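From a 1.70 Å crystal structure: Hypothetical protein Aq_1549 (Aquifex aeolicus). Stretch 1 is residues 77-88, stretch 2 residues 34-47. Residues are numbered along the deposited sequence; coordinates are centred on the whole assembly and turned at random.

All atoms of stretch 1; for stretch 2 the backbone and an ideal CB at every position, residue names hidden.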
# COMPACT_ATOMS: atom_id res chain seq x y z
N PRO A 77 13.99 5.09 -8.88
CA PRO A 77 12.60 5.16 -8.42
C PRO A 77 12.46 6.13 -7.25
O PRO A 77 13.30 6.16 -6.35
CB PRO A 77 12.29 3.71 -8.03
CG PRO A 77 13.61 3.21 -7.55
CD PRO A 77 14.57 3.76 -8.59
N LYS A 78 11.40 6.93 -7.27
CA LYS A 78 11.18 7.93 -6.24
C LYS A 78 10.56 7.38 -4.96
O LYS A 78 9.47 7.76 -4.56
CB LYS A 78 10.32 9.06 -6.81
CG LYS A 78 10.97 9.73 -8.02
CD LYS A 78 10.18 10.93 -8.50
CE LYS A 78 10.94 11.66 -9.61
NZ LYS A 78 10.22 12.88 -10.08
N ILE A 79 11.30 6.46 -4.33
CA ILE A 79 10.86 5.84 -3.10
C ILE A 79 10.87 6.85 -1.96
O ILE A 79 11.43 7.93 -2.08
CB ILE A 79 11.81 4.69 -2.69
CG1 ILE A 79 13.22 5.25 -2.47
CG2 ILE A 79 11.82 3.61 -3.77
CD1 ILE A 79 14.22 4.23 -1.97
N TYR A 80 10.23 6.50 -0.84
CA TYR A 80 10.25 7.36 0.33
C TYR A 80 11.60 7.19 1.01
O TYR A 80 11.94 6.09 1.44
CB TYR A 80 9.16 6.96 1.33
CG TYR A 80 7.75 7.28 0.89
CD1 TYR A 80 7.38 8.58 0.54
CD2 TYR A 80 6.77 6.29 0.87
CE1 TYR A 80 6.07 8.88 0.19
CE2 TYR A 80 5.46 6.57 0.52
CZ TYR A 80 5.11 7.87 0.18
OH TYR A 80 3.82 8.15 -0.16
N GLU A 81 12.38 8.26 1.11
CA GLU A 81 13.67 8.16 1.77
C GLU A 81 13.43 8.25 3.27
O GLU A 81 14.26 7.83 4.08
CB GLU A 81 14.60 9.30 1.33
CG GLU A 81 14.81 9.38 -0.18
CD GLU A 81 16.23 9.75 -0.55
OE1 GLU A 81 16.75 10.76 -0.03
OE2 GLU A 81 16.82 9.04 -1.39
N GLU A 82 12.28 8.80 3.63
CA GLU A 82 11.91 8.96 5.02
C GLU A 82 10.40 8.86 5.18
O GLU A 82 9.64 9.33 4.35
CB GLU A 82 12.39 10.33 5.52
CG GLU A 82 11.78 10.78 6.84
CD GLU A 82 12.18 12.19 7.23
OE1 GLU A 82 11.32 12.93 7.75
OE2 GLU A 82 13.36 12.57 7.01
N ILE A 83 9.98 8.20 6.26
CA ILE A 83 8.56 8.07 6.55
C ILE A 83 8.38 8.38 8.03
O ILE A 83 8.98 7.72 8.87
CB ILE A 83 8.02 6.64 6.30
CG1 ILE A 83 8.18 6.26 4.83
CG2 ILE A 83 6.54 6.58 6.70
CD1 ILE A 83 7.63 4.90 4.48
N GLU A 84 7.59 9.40 8.32
CA GLU A 84 7.32 9.78 9.70
C GLU A 84 5.93 9.29 10.06
O GLU A 84 4.98 9.51 9.31
CB GLU A 84 7.35 11.30 9.87
CG GLU A 84 8.71 11.94 9.69
CD GLU A 84 8.66 13.43 9.99
OE1 GLU A 84 8.31 13.79 11.13
OE2 GLU A 84 8.97 14.23 9.08
N ILE A 85 5.82 8.63 11.20
CA ILE A 85 4.52 8.13 11.64
C ILE A 85 4.29 8.61 13.06
O ILE A 85 5.12 8.38 13.94
CB ILE A 85 4.45 6.59 11.64
CG1 ILE A 85 4.86 6.04 10.27
CG2 ILE A 85 3.04 6.15 11.98
CD1 ILE A 85 4.86 4.53 10.19
N LYS A 86 3.17 9.29 13.27
CA LYS A 86 2.82 9.79 14.59
C LYS A 86 1.49 9.17 15.02
O LYS A 86 0.49 9.29 14.32
CB LYS A 86 2.69 11.31 14.57
CG LYS A 86 2.32 11.92 15.91
CD LYS A 86 2.19 13.43 15.80
CE LYS A 86 1.80 14.05 17.13
NZ LYS A 86 2.80 13.72 18.19
N TYR A 87 1.51 8.49 16.17
CA TYR A 87 0.31 7.86 16.71
C TYR A 87 -0.24 8.71 17.84
O TYR A 87 0.50 9.08 18.76
CB TYR A 87 0.65 6.48 17.28
CG TYR A 87 1.24 5.50 16.29
CD1 TYR A 87 0.44 4.56 15.65
CD2 TYR A 87 2.61 5.50 16.02
CE1 TYR A 87 0.99 3.63 14.76
CE2 TYR A 87 3.16 4.58 15.14
CZ TYR A 87 2.35 3.64 14.52
OH TYR A 87 2.91 2.72 13.67
N VAL A 88 -1.53 9.01 17.79
CA VAL A 88 -2.18 9.78 18.84
C VAL A 88 -3.34 8.97 19.38
O VAL A 88 -4.31 8.70 18.66
CB VAL A 88 -2.71 11.14 18.31
CG1 VAL A 88 -3.44 11.88 19.42
CG2 VAL A 88 -1.55 11.99 17.79
N UNK A 34 -1.18 6.01 -5.79
CA UNK A 34 -0.53 4.78 -5.32
C UNK A 34 0.41 4.93 -4.12
O UNK A 34 0.38 4.12 -3.19
CB UNK A 34 0.26 4.17 -6.48
N UNK A 35 1.26 5.95 -4.13
CA UNK A 35 2.18 6.15 -3.02
C UNK A 35 1.45 6.62 -1.76
O UNK A 35 1.89 6.33 -0.64
CB UNK A 35 3.26 7.16 -3.41
N UNK A 36 0.34 7.33 -1.92
CA UNK A 36 -0.43 7.72 -0.74
C UNK A 36 -1.08 6.45 -0.20
O UNK A 36 -1.20 6.27 1.01
CB UNK A 36 -1.47 8.79 -1.07
N UNK A 37 -1.50 5.56 -1.11
CA UNK A 37 -2.12 4.30 -0.69
C UNK A 37 -1.12 3.43 0.07
O UNK A 37 -1.52 2.67 0.96
CB UNK A 37 -2.66 3.54 -1.90
N UNK A 38 0.16 3.54 -0.25
CA UNK A 38 1.15 2.76 0.49
C UNK A 38 1.16 3.25 1.93
O UNK A 38 1.22 2.45 2.87
CB UNK A 38 2.54 2.88 -0.14
N UNK A 39 1.10 4.57 2.12
CA UNK A 39 1.09 5.11 3.48
C UNK A 39 -0.18 4.66 4.20
O UNK A 39 -0.16 4.38 5.40
CB UNK A 39 1.19 6.64 3.46
N UNK A 40 -1.29 4.60 3.47
CA UNK A 40 -2.54 4.15 4.09
C UNK A 40 -2.39 2.68 4.52
O UNK A 40 -2.85 2.30 5.60
CB UNK A 40 -3.72 4.32 3.13
N UNK A 41 -1.76 1.87 3.67
CA UNK A 41 -1.57 0.45 3.98
C UNK A 41 -0.73 0.30 5.24
O UNK A 41 -1.04 -0.51 6.12
CB UNK A 41 -0.91 -0.28 2.81
N UNK A 42 0.35 1.07 5.32
CA UNK A 42 1.23 1.04 6.48
C UNK A 42 0.48 1.48 7.74
O UNK A 42 0.50 0.79 8.76
CB UNK A 42 2.45 1.93 6.25
N UNK A 43 -0.17 2.63 7.65
CA UNK A 43 -0.89 3.18 8.78
C UNK A 43 -2.01 2.30 9.30
O UNK A 43 -2.15 2.13 10.52
CB UNK A 43 -1.46 4.55 8.40
N UNK A 44 -2.80 1.73 8.40
CA UNK A 44 -3.91 0.88 8.82
C UNK A 44 -3.43 -0.46 9.35
O UNK A 44 -3.99 -0.97 10.33
CB UNK A 44 -4.88 0.66 7.65
N UNK A 45 -2.41 -1.04 8.72
CA UNK A 45 -1.89 -2.32 9.19
C UNK A 45 -1.40 -2.15 10.62
O UNK A 45 -1.73 -2.95 11.50
CB UNK A 45 -0.77 -2.83 8.28
N UNK A 46 -0.62 -1.10 10.86
CA UNK A 46 -0.09 -0.83 12.20
C UNK A 46 -1.22 -0.44 13.16
O UNK A 46 -1.23 -0.86 14.32
CB UNK A 46 0.96 0.28 12.14
N UNK A 47 -2.15 0.36 12.67
CA UNK A 47 -3.27 0.80 13.48
C UNK A 47 -4.09 -0.36 14.03
O UNK A 47 -4.59 -0.31 15.15
CB UNK A 47 -4.17 1.72 12.66

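Stretch 2 is a single helix that runs alongside the strand of stretch 1 at 38°, the two axes approaching to 10.6 Å. Stretch 1 offers it a row of side chains, Tyr-80, Ile-83, Ile-85 and Tyr-87: apolar in the middle, with a tyrosine hydroxyl at each end.

Position 34 has nothing of stretch 1 within 5.5 Å of its ideal CB, so this contact leaves it free. Its phi of -53° would allow proline, and as the first residue of the stretch its nitrogen need not serve a helical bond within it. The residue is Pro-34.

Position 35 points toward stretch 1, with its ideal CB 3.4 Å from Tyr-80 OH. Beyond lies an open ring face, which a long, flexible apolar chain could cover; leucine or methionine would suit. It is Met-35, whose CE sits over the face, 3.5 Å from the centroid of the Tyr-80 ring, in a CH-pi contact. The methyl also reaches the backbone, with Met-35 CE 3.5 Å from Lys-78 O. The main chain contributes as well: Tyr-80 OH donates a hydrogen bond to Met-35 O at 2.7 Å, an interaction any residue here could supply. That carbonyl makes only weak bonds to the amides of 38 and 39.

Positions 36 and 37 point away from stretch 1, which therefore says little about their identity. They are Glu-36, whose carboxylate is bonded elsewhere in the structure, and Leu-37.

Position 38 points toward the Tyr-80 ring, its ideal CB 4.8 Å from CE2. A branched aliphatic chain would suit this apolar border. Leu-38 places CD2 at the ring edge, 4.1 Å from Tyr-80 CE2.

Position 39 starts sideways, but a chain of moderate length could swing into the space between Tyr-80 and Ile-83. Leucine or methionine would fit. Leu-39 has its end nearer stretch 1: Leu-39 CD1 lies 3.5 Å from Tyr-80 OH, and Leu-39 CD2 touches both neighbours, 3.8 Å from Tyr-80 CE2 and 4.0 Å from Ile-83 CG2.

Positions 40 and 41 are out of reach. They are Val-40 and Ser-41, whose OG bonds back to Leu-37 O at 2.9 Å.

Position 42 points toward two isoleucines, with no polar partner nearby; isoleucine, leucine or valine would be reasonable. Ile-42 uses two branches, CD1 lying 4.1 Å from Ile-83 CD1 and CG2 3.9 Å from Ile-85 CD1.

Position 43 faces sideways, and its CA lies 7.9 Å from that of Ile-85, the shortest spacing in the register. Stretch 1 sets no limit here, since none of its atoms lies within 5.5 Å of the ideal CB; the crowding is within the helix, where that CB would be 3.3 Å from Leu-39 O. Glycine relieves this, though other small residues are not excluded. The residue is Gly-43.

Positions 44 and 45 are out of reach: Ser-44, whose OG bonds to Val-40 O at 2.8 Å, and Cys-45.

Position 46 points toward Tyr-87, its ideal CB 3.5 Å from the hydroxyl. A short polar chain is favoured, such as serine or threonine. Ser-46 OG hydrogen-bonds Tyr-87 OH at 2.6 Å, and either could donate.

Position 47 lies sideways; an ideal CB would clash with the carbonyl oxygen of 43, 3.0 Å away, which favours glycine. It is Gly-47.

Stretch 2, residues 34-47: PMELLLVSIGSCSG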
# COMPACT_ATOMS: atom_id res chain seq x y z
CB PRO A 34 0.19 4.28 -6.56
CG PRO A 34 -0.74 4.72 -7.67
CD PRO A 34 -1.06 6.14 -7.25
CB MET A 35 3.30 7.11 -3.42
CG MET A 35 4.42 6.39 -4.20
SD MET A 35 5.48 5.30 -3.19
CE MET A 35 6.74 6.49 -2.75
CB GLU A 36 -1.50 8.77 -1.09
CG GLU A 36 -0.94 10.17 -1.26
CD GLU A 36 -2.01 11.22 -1.53
OE1 GLU A 36 -3.21 10.87 -1.57
OE2 GLU A 36 -1.63 12.39 -1.72
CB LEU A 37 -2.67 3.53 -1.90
CG LEU A 37 -4.00 4.06 -2.44
CD1 LEU A 37 -4.47 3.19 -3.60
CD2 LEU A 37 -5.04 4.07 -1.32
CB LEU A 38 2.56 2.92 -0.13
CG LEU A 38 3.69 2.32 0.72
CD1 LEU A 38 3.45 0.82 0.92
CD2 LEU A 38 5.04 2.54 0.03
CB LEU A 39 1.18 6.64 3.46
CG LEU A 39 2.51 7.23 2.97
CD1 LEU A 39 2.41 8.75 3.00
CD2 LEU A 39 3.67 6.76 3.85
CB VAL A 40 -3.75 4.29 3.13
CG1 VAL A 40 -4.97 3.59 3.72
CG2 VAL A 40 -4.06 5.77 2.91
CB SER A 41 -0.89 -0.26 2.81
OG SER A 41 -1.68 -0.14 1.64
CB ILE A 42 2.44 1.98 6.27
CG1 ILE A 42 3.35 1.44 5.16
CG2 ILE A 42 3.21 2.14 7.58
CD1 ILE A 42 4.43 2.42 4.73
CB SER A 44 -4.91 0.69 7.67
OG SER A 44 -4.29 0.12 6.52
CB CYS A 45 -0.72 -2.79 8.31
SG CYS A 45 -0.14 -4.48 8.67
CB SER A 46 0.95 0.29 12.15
OG SER A 46 1.52 0.51 13.43
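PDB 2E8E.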